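Local coordinates for protein putative D-arabinose 5-phosphate isomerase (Klebsiella pneumoniae subsp. pneumoniae, PDB 3K2V) that probably interconverts D-ribulose 5-phosphate and D-arabinose 5-phosphate, and whose CBS-domain pair, the part in this structure, binds CMP-Kdo, at residues A[126-131]-A[138-143]; A[28-33]-A[106-111]. All coordinates share one frame; numbering follows the deposited sequence.

Contact 1. Residues A[126-131]-A[138-143]; sequences ITCVLV and LGVVHM. With CMK (cytidine 5'-monophosphate 3-deoxy-beta-D-gulo-oct-2-ulo-pyranosonic acid), chain C.
Residues 128-131 pair antiparallel with 138-142, their axes 4.6 Å apart at closest approach, and the backbone bonds continue to Met143 N, which donates to Thr127 O at 2.8 Å. That carbonyl oxygen also sits 3.3 Å above the plane of the His142 ring, over its centre. CG of His142 is anti to its backbone N (chi1 -164°), close to Thr127 O, and chi2 of -81° turns the ring so that one face meets that oxygen. A water in the plane of the ring, at its edge, joins His142 NE2 to Thr127 OG1. ND1 of His142, the N-cap residue, bonds to His144 N at the start of helix 143-146; with the water on NE2, both ring nitrogens have a partner. Leu130 and Val140 lie side by side on the sheet face that carries His142, meeting through CD2 and CG2. On the other face Val131 CG2 meets Val141 CG2 at 3.6 Å. At the far end Val131 O accepts from both Gly139 N and Leu138 N, a classic beta bulge. Cys128 O receives the cytosine amino group N4C of the ligand at 3.0 Å, while Ile126 CG2 packs 3.6 Å from C6C of the same base. The arrangement is a beta hairpin of a CBS domain: its first strand and the loop leading into it line one CMP-Kdo pocket, and His142, ending the second strand, touches another bound copy.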
loop_
_atom_site.group_PDB
_atom_site.type_symbol
_atom_site.label_atom_id
_atom_site.label_comp_id
_atom_site.label_asym_id
_atom_site.label_seq_id
_atom_site.Cartn_x
_atom_site.Cartn_y
_atom_site.Cartn_z
ATOM N N ILE A 126 1.531 6.577 5.206
ATOM C CA ILE A 126 2.401 5.853 4.284
ATOM C C ILE A 126 2.684 4.491 4.900
ATOM O O ILE A 126 2.499 4.320 6.095
ATOM C CB ILE A 126 3.712 6.635 4.035
ATOM C CG1 ILE A 126 4.487 6.869 5.349
ATOM C CG2 ILE A 126 3.390 7.971 3.333
ATOM C CD1 ILE A 126 5.890 7.616 5.194
ATOM N N THR A 127 3.093 3.523 4.093
ATOM C CA THR A 127 3.389 2.202 4.620
ATOM C C THR A 127 4.869 1.788 4.489
ATOM O O THR A 127 5.230 0.668 4.819
ATOM C CB THR A 127 2.505 1.163 3.998
ATOM O OG1 THR A 127 2.637 1.230 2.578
ATOM C CG2 THR A 127 1.005 1.421 4.405
ATOM N N CYS A 128 5.721 2.685 4.025
ATOM C CA CYS A 128 7.152 2.354 3.853
ATOM C C CYS A 128 7.966 3.644 3.948
ATOM O O CYS A 128 7.611 4.631 3.291
ATOM C CB CYS A 128 7.373 1.623 2.498
ATOM S SG CYS A 128 8.973 0.720 2.309
ATOM N N VAL A 129 9.047 3.646 4.754
ATOM C CA VAL A 129 9.832 4.841 5.038
ATOM C C VAL A 129 11.305 4.593 4.663
ATOM O O VAL A 129 11.828 3.474 4.812
ATOM C CB VAL A 129 9.649 5.279 6.523
ATOM C CG1 VAL A 129 10.166 4.206 7.470
ATOM C CG2 VAL A 129 10.344 6.603 6.838
ATOM N N LEU A 130 11.945 5.626 4.123
ATOM C CA LEU A 130 13.348 5.521 3.746
ATOM C C LEU A 130 14.181 5.684 5.010
ATOM O O LEU A 130 13.810 6.451 5.914
ATOM C CB LEU A 130 13.728 6.616 2.753
ATOM C CG LEU A 130 12.873 6.679 1.478
ATOM C CD1 LEU A 130 13.290 7.910 0.693
ATOM C CD2 LEU A 130 13.046 5.399 0.673
ATOM N N VAL A 131 15.290 4.968 5.081
ATOM C CA VAL A 131 16.236 5.139 6.196
ATOM C C VAL A 131 17.470 5.766 5.583
ATOM O O VAL A 131 18.029 5.226 4.621
ATOM C CB VAL A 131 16.550 3.839 6.919
ATOM C CG1 VAL A 131 17.475 4.123 8.124
ATOM C CG2 VAL A 131 15.251 3.147 7.398
ATOM N N LEU A 138 20.246 4.406 3.090
ATOM C CA LEU A 138 20.862 3.240 3.738
ATOM C C LEU A 138 19.975 2.006 3.715
ATOM O O LEU A 138 20.448 0.876 3.826
ATOM C CB LEU A 138 21.132 3.582 5.218
ATOM C CG LEU A 138 22.047 4.776 5.490
ATOM C CD1 LEU A 138 22.274 4.962 7.010
ATOM C CD2 LEU A 138 23.380 4.598 4.747
ATOM N N GLY A 139 18.671 2.224 3.619
ATOM C CA GLY A 139 17.743 1.125 3.703
ATOM C C GLY A 139 16.305 1.607 3.645
ATOM O O GLY A 139 16.048 2.794 3.483
ATOM N N VAL A 140 15.380 0.657 3.767
ATOM C CA VAL A 140 13.951 0.938 3.729
ATOM C C VAL A 140 13.275 0.022 4.730
ATOM O O VAL A 140 13.679 -1.133 4.894
ATOM C CB VAL A 140 13.371 0.712 2.322
ATOM C CG1 VAL A 140 11.888 0.970 2.297
ATOM C CG2 VAL A 140 14.062 1.609 1.293
ATOM N N VAL A 141 12.275 0.558 5.418
ATOM C CA VAL A 141 11.465 -0.211 6.349
ATOM C C VAL A 141 10.014 -0.111 5.920
ATOM O O VAL A 141 9.532 0.984 5.666
ATOM C CB VAL A 141 11.530 0.329 7.790
ATOM C CG1 VAL A 141 10.777 -0.628 8.735
ATOM C CG2 VAL A 141 12.952 0.519 8.238
ATOM N N HIS A 142 9.328 -1.252 5.880
ATOM C CA HIS A 142 7.905 -1.316 5.560
ATOM C C HIS A 142 7.146 -1.586 6.847
ATOM O O HIS A 142 7.664 -2.230 7.779
ATOM C CB HIS A 142 7.649 -2.458 4.575
ATOM C CG HIS A 142 6.312 -2.386 3.892
ATOM N ND1 HIS A 142 5.146 -2.822 4.488
ATOM C CD2 HIS A 142 5.960 -1.938 2.666
ATOM C CE1 HIS A 142 4.129 -2.637 3.661
ATOM N NE2 HIS A 142 4.592 -2.101 2.545
HETATM N N MSE A 143 5.907 -1.106 6.898
HETATM C CA MSE A 143 5.037 -1.391 8.039
HETATM C C MSE A 143 5.013 -2.892 8.349
HETATM O O MSE A 143 5.042 -3.255 9.527
HETATM C CB MSE A 143 3.620 -0.828 7.820
HETATM C CG MSE A 143 2.782 -0.669 9.107
HETATM SE SE MSE A 143 1.182 0.459 8.786
HETATM C CE MSE A 143 2.039 2.212 8.797
HETATM N N1C CMK C . 5.890 9.080 0.163
HETATM C C2C CMK C . 7.034 9.796 0.549
HETATM N N3C CMK C . 7.992 9.123 1.308
HETATM C C4C CMK C . 7.840 7.815 1.742
HETATM C C5C CMK C . 6.695 7.098 1.359
HETATM C C6C CMK C . 5.722 7.744 0.575
HETATM O O2C CMK C . 7.233 10.972 0.203
HETATM N N4C CMK C . 8.842 7.291 2.482
HETATM C "C1'" CMK C . 4.856 9.791 -0.672
HETATM C "C2'" CMK C . 4.407 8.961 -1.882
HETATM O "O2'" CMK C . 5.305 9.227 -2.969
HETATM C "C3'" CMK C . 3.003 9.510 -2.130
HETATM C "C4'" CMK C . 2.519 9.903 -0.719
HETATM O "O4'" CMK C . 3.718 9.948 0.166
HETATM O "O3'" CMK C . 3.079 10.666 -2.945
HETATM C "C5'" CMK C . 1.621 8.857 -0.076
HETATM O "O5'" CMK C . 2.221 7.534 -0.106
HETATM P PA CMK C . 1.261 6.303 -0.636
HETATM O O1A CMK C . 0.979 6.511 -2.083
HETATM O O2A CMK C . 1.933 4.990 -0.384
HETATM O O6 CMK C . -2.091 5.834 1.310
HETATM C C2 CMK C . -1.425 5.979 0.031
HETATM O O2 CMK C . -0.073 6.461 0.296
HETATM C C3 CMK C . -1.435 4.607 -0.668
HETATM C C4 CMK C . -2.815 3.915 -0.644
HETATM O O4 CMK C . -2.707 2.573 -1.205
HETATM C C5 CMK C . -3.408 3.874 0.748
HETATM C C6 CMK C . -3.445 5.311 1.253
HETATM C C7 CMK C . -3.973 5.422 2.676
HETATM C C1 CMK C . -2.050 7.099 -0.821
HETATM O O1X CMK C . -1.888 8.260 -0.383
HETATM O O1Y CMK C . -2.622 6.813 -1.892
HETATM O O5 CMK C . -2.620 3.050 1.639
HETATM C C8 CMK C . -4.160 6.892 3.081
HETATM O O8 CMK C . -4.408 6.930 4.484
HETATM O O7 CMK C . -5.224 4.770 2.760
HETATM O O HOH W 1 2.809 -1.076 0.859
#

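Contact 2. Residues A[28-33]-A[106-111]. With CMK (cytidine 5'-monophosphate 3-deoxy-beta-D-gulo-oct-2-ulo-pyranosonic acid), chain C.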
loop_
_atom_site.group_PDB
_atom_site.type_symbol
_atom_site.label_atom_id
_atom_site.label_comp_id
_atom_site.label_asym_id
_atom_site.label_seq_id
_atom_site.Cartn_x
_atom_site.Cartn_y
_atom_site.Cartn_z
ATOM N N LEU A 28 13.213 -1.762 18.964
ATOM C CA LEU A 28 14.434 -1.926 18.172
ATOM C C LEU A 28 14.701 -0.698 17.301
ATOM O O LEU A 28 13.774 0.030 16.907
ATOM C CB LEU A 28 14.337 -3.158 17.273
ATOM C CG LEU A 28 14.180 -4.523 17.956
ATOM C CD1 LEU A 28 13.905 -5.578 16.868
ATOM C CD2 LEU A 28 15.388 -4.864 18.804
ATOM N N ARG A 29 15.976 -0.502 16.985
ATOM C CA ARG A 29 16.389 0.509 16.021
ATOM C C ARG A 29 16.080 0.009 14.610
ATOM O O ARG A 29 16.334 -1.161 14.291
ATOM C CB ARG A 29 17.894 0.801 16.155
ATOM C CG ARG A 29 18.245 1.458 17.462
ATOM C CD ARG A 29 19.738 1.595 17.669
ATOM N NE ARG A 29 20.420 0.316 17.812
ATOM C CZ ARG A 29 20.517 -0.387 18.938
ATOM N NH1 ARG A 29 21.187 -1.521 18.919
ATOM N NH2 ARG A 29 19.961 0.021 20.078
ATOM N N VAL A 30 15.580 0.893 13.754
ATOM C CA VAL A 30 15.256 0.509 12.374
ATOM C C VAL A 30 16.480 -0.051 11.615
ATOM O O VAL A 30 16.338 -0.910 10.744
ATOM C CB VAL A 30 14.533 1.612 11.584
ATOM C CG1 VAL A 30 13.170 1.905 12.218
ATOM C CG2 VAL A 30 15.367 2.891 11.468
ATOM N N ASN A 31 17.678 0.389 11.989
ATOM C CA ASN A 31 18.919 -0.135 11.418
ATOM C C ASN A 31 18.948 -1.666 11.412
ATOM O O ASN A 31 19.487 -2.287 10.508
ATOM C CB ASN A 31 20.108 0.321 12.270
ATOM C CG ASN A 31 21.407 0.227 11.542
ATOM O OD1 ASN A 31 21.507 0.591 10.368
ATOM N ND2 ASN A 31 22.410 -0.205 12.222
ATOM N N ASP A 32 18.418 -2.256 12.472
ATOM C CA ASP A 32 18.503 -3.679 12.683
ATOM C C ASP A 32 17.355 -4.452 12.071
ATOM O O ASP A 32 17.345 -5.666 12.151
ATOM C CB ASP A 32 18.622 -3.963 14.186
ATOM C CG ASP A 32 19.863 -3.290 14.804
ATOM O OD1 ASP A 32 20.866 -3.105 14.085
ATOM O OD2 ASP A 32 19.836 -2.903 15.988
ATOM N N ILE A 33 16.385 -3.768 11.472
ATOM C CA ILE A 33 15.294 -4.466 10.810
ATOM C C ILE A 33 15.064 -4.044 9.368
ATOM O O ILE A 33 14.319 -4.688 8.666
ATOM C CB ILE A 33 13.976 -4.365 11.598
ATOM C CG1 ILE A 33 13.439 -2.949 11.696
ATOM C CG2 ILE A 33 14.153 -4.872 13.024
ATOM C CD1 ILE A 33 12.742 -2.746 13.101
ATOM N N ILE A 106 10.070 10.894 2.468
ATOM C CA ILE A 106 10.020 10.903 3.920
ATOM C C ILE A 106 11.054 9.891 4.438
ATOM O O ILE A 106 11.103 8.754 3.998
ATOM C CB ILE A 106 8.606 10.574 4.422
ATOM C CG1 ILE A 106 7.612 11.673 3.960
ATOM C CG2 ILE A 106 8.577 10.485 5.938
ATOM C CD1 ILE A 106 6.127 11.225 3.975
ATOM N N ARG A 107 11.899 10.322 5.353
ATOM C CA ARG A 107 12.989 9.465 5.793
ATOM C C ARG A 107 13.237 9.610 7.282
ATOM O O ARG A 107 12.857 10.600 7.886
ATOM C CB ARG A 107 14.247 9.827 5.026
ATOM C CG ARG A 107 14.719 11.209 5.357
ATOM C CD ARG A 107 15.547 11.800 4.265
ATOM N NE ARG A 107 14.801 12.056 3.046
ATOM C CZ ARG A 107 15.361 12.579 1.958
ATOM N NH1 ARG A 107 16.654 12.908 1.944
ATOM N NH2 ARG A 107 14.640 12.784 0.886
ATOM N N ILE A 108 13.894 8.607 7.857
ATOM C CA ILE A 108 14.273 8.632 9.253
ATOM C C ILE A 108 15.737 8.171 9.354
ATOM O O ILE A 108 16.278 7.575 8.424
ATOM C CB ILE A 108 13.372 7.708 10.091
ATOM C CG1 ILE A 108 13.462 6.264 9.564
ATOM C CG2 ILE A 108 11.924 8.240 10.096
ATOM C CD1 ILE A 108 12.534 5.230 10.250
ATOM N N ARG A 109 16.356 8.488 10.476
ATOM C CA ARG A 109 17.741 8.087 10.758
ATOM C C ARG A 109 17.764 6.612 11.161
ATOM O O ARG A 109 16.751 6.069 11.650
ATOM C CB ARG A 109 18.300 8.933 11.898
ATOM C CG ARG A 109 18.524 10.394 11.531
ATOM C CD ARG A 109 18.941 11.192 12.746
ATOM N NE ARG A 109 20.279 10.781 13.194
ATOM C CZ ARG A 109 20.880 11.195 14.300
ATOM N NH1 ARG A 109 20.271 12.043 15.126
ATOM N NH2 ARG A 109 22.108 10.748 14.594
ATOM N N PRO A 110 18.913 5.954 10.973
ATOM C CA PRO A 110 18.967 4.530 11.277
ATOM C C PRO A 110 18.804 4.180 12.764
ATOM O O PRO A 110 18.469 3.046 13.079
ATOM C CB PRO A 110 20.337 4.105 10.729
ATOM C CG PRO A 110 21.119 5.368 10.554
ATOM C CD PRO A 110 20.113 6.412 10.248
ATOM N N GLY A 111 19.042 5.130 13.668
ATOM C CA GLY A 111 18.819 4.900 15.091
ATOM C C GLY A 111 17.390 5.104 15.549
ATOM O O GLY A 111 17.075 4.844 16.708
HETATM N N1C CMK C . 5.890 9.080 0.163
HETATM C C2C CMK C . 7.034 9.796 0.549
HETATM N N3C CMK C . 7.992 9.123 1.308
HETATM C C4C CMK C . 7.840 7.815 1.742
HETATM C C5C CMK C . 6.695 7.098 1.359
HETATM C C6C CMK C . 5.722 7.744 0.575
HETATM O O2C CMK C . 7.233 10.972 0.203
HETATM N N4C CMK C . 8.842 7.291 2.482
HETATM C "C1'" CMK C . 4.856 9.791 -0.672
HETATM C "C2'" CMK C . 4.407 8.961 -1.882
HETATM O "O2'" CMK C . 5.305 9.227 -2.969
HETATM C "C3'" CMK C . 3.003 9.510 -2.130
HETATM C "C4'" CMK C . 2.519 9.903 -0.719
HETATM O "O4'" CMK C . 3.718 9.948 0.166
HETATM O "O3'" CMK C . 3.079 10.666 -2.945
HETATM C "C5'" CMK C . 1.621 8.857 -0.076
HETATM O "O5'" CMK C . 2.221 7.534 -0.106
HETATM P PA CMK C . 1.261 6.303 -0.636
HETATM O O1A CMK C . 0.979 6.511 -2.083
HETATM O O2A CMK C . 1.933 4.990 -0.384
HETATM O O6 CMK C . -2.091 5.834 1.310
HETATM C C2 CMK C . -1.425 5.979 0.031
HETATM O O2 CMK C . -0.073 6.461 0.296
HETATM C C3 CMK C . -1.435 4.607 -0.668
HETATM C C4 CMK C . -2.815 3.915 -0.644
HETATM O O4 CMK C . -2.707 2.573 -1.205
HETATM C C5 CMK C . -3.408 3.874 0.748
HETATM C C6 CMK C . -3.445 5.311 1.253
HETATM C C7 CMK C . -3.973 5.422 2.676
HETATM C C1 CMK C . -2.050 7.099 -0.821
HETATM O O1X CMK C . -1.888 8.260 -0.383
HETATM O O1Y CMK C . -2.622 6.813 -1.892
HETATM O O5 CMK C . -2.620 3.050 1.639
HETATM C C8 CMK C . -4.160 6.892 3.081
HETATM O O8 CMK C . -4.408 6.930 4.484
HETATM O O7 CMK C . -5.224 4.770 2.760
#
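A single backbone hydrogen bond joins two segments distant in sequence: Asn31 N donates to Pro110 O at 3.0 Å, in the carbonyl plane and on a lone pair, although the N-H...O angle is a bent 144°. The donor belongs to a short 3-10 turn, 30-32, tightened by bonds from Asp32 N to Arg29 O and from Ile33 N to Val30 O. Val30 provides the apolar part. Its CG1 is anti to the carbonyl carbon (chi1 -64°), and CG2, between the backbone N and the carbonyl carbon, lies 3.5 Å from Arg109 O and equally far from Pro110 O. Both methyls also reach Ile108 CD1, CG2 at 3.9 Å, the two side chains meeting obliquely. The Asn31 side chain crosses that of Pro110 at a slant, OD1 3.7 Å from Pro110 CB. The aliphatic start of Arg29 passes Gly111, CG lying 3.7 Å from Gly111 O, before the guanidinium turns back to a long salt bridge with Asp32 of its own turn. At the other end of 106-111, Ile106 reads the cytosine through its backbone: its N donates to N3C at 3.0 Å and its O accepts from N4C. The 3-10 turn thus packs on the loop leaving strand 107-108, with Ile108 against helix 114-124 and Val129, Val30 against Val141, and Leu28 backbone-bonded to Ala114 at the start of that helix.

In the fold
From the N terminus, the turn at 28-33 comes first; the chain then runs through the sheet containing strands 63-67 and 73-78 before 106-111 comes back to the turn. Contact 2 therefore closes a long loop of 72 residues and ties the beginning of the first CBS range to the second. Helix 114-124 follows, and contact 1 closes a tight hairpin with six residues between its segments. The two contacts are in series, neither nested nor crossed. They join where strand 107-108 runs parallel to 128-133: Leu130 probably bonds to Ile106 and Ile108, and Val131 packs on Pro110. Both touch the cytosine, Ile106 O and Cys128 O each accepting from its amino group.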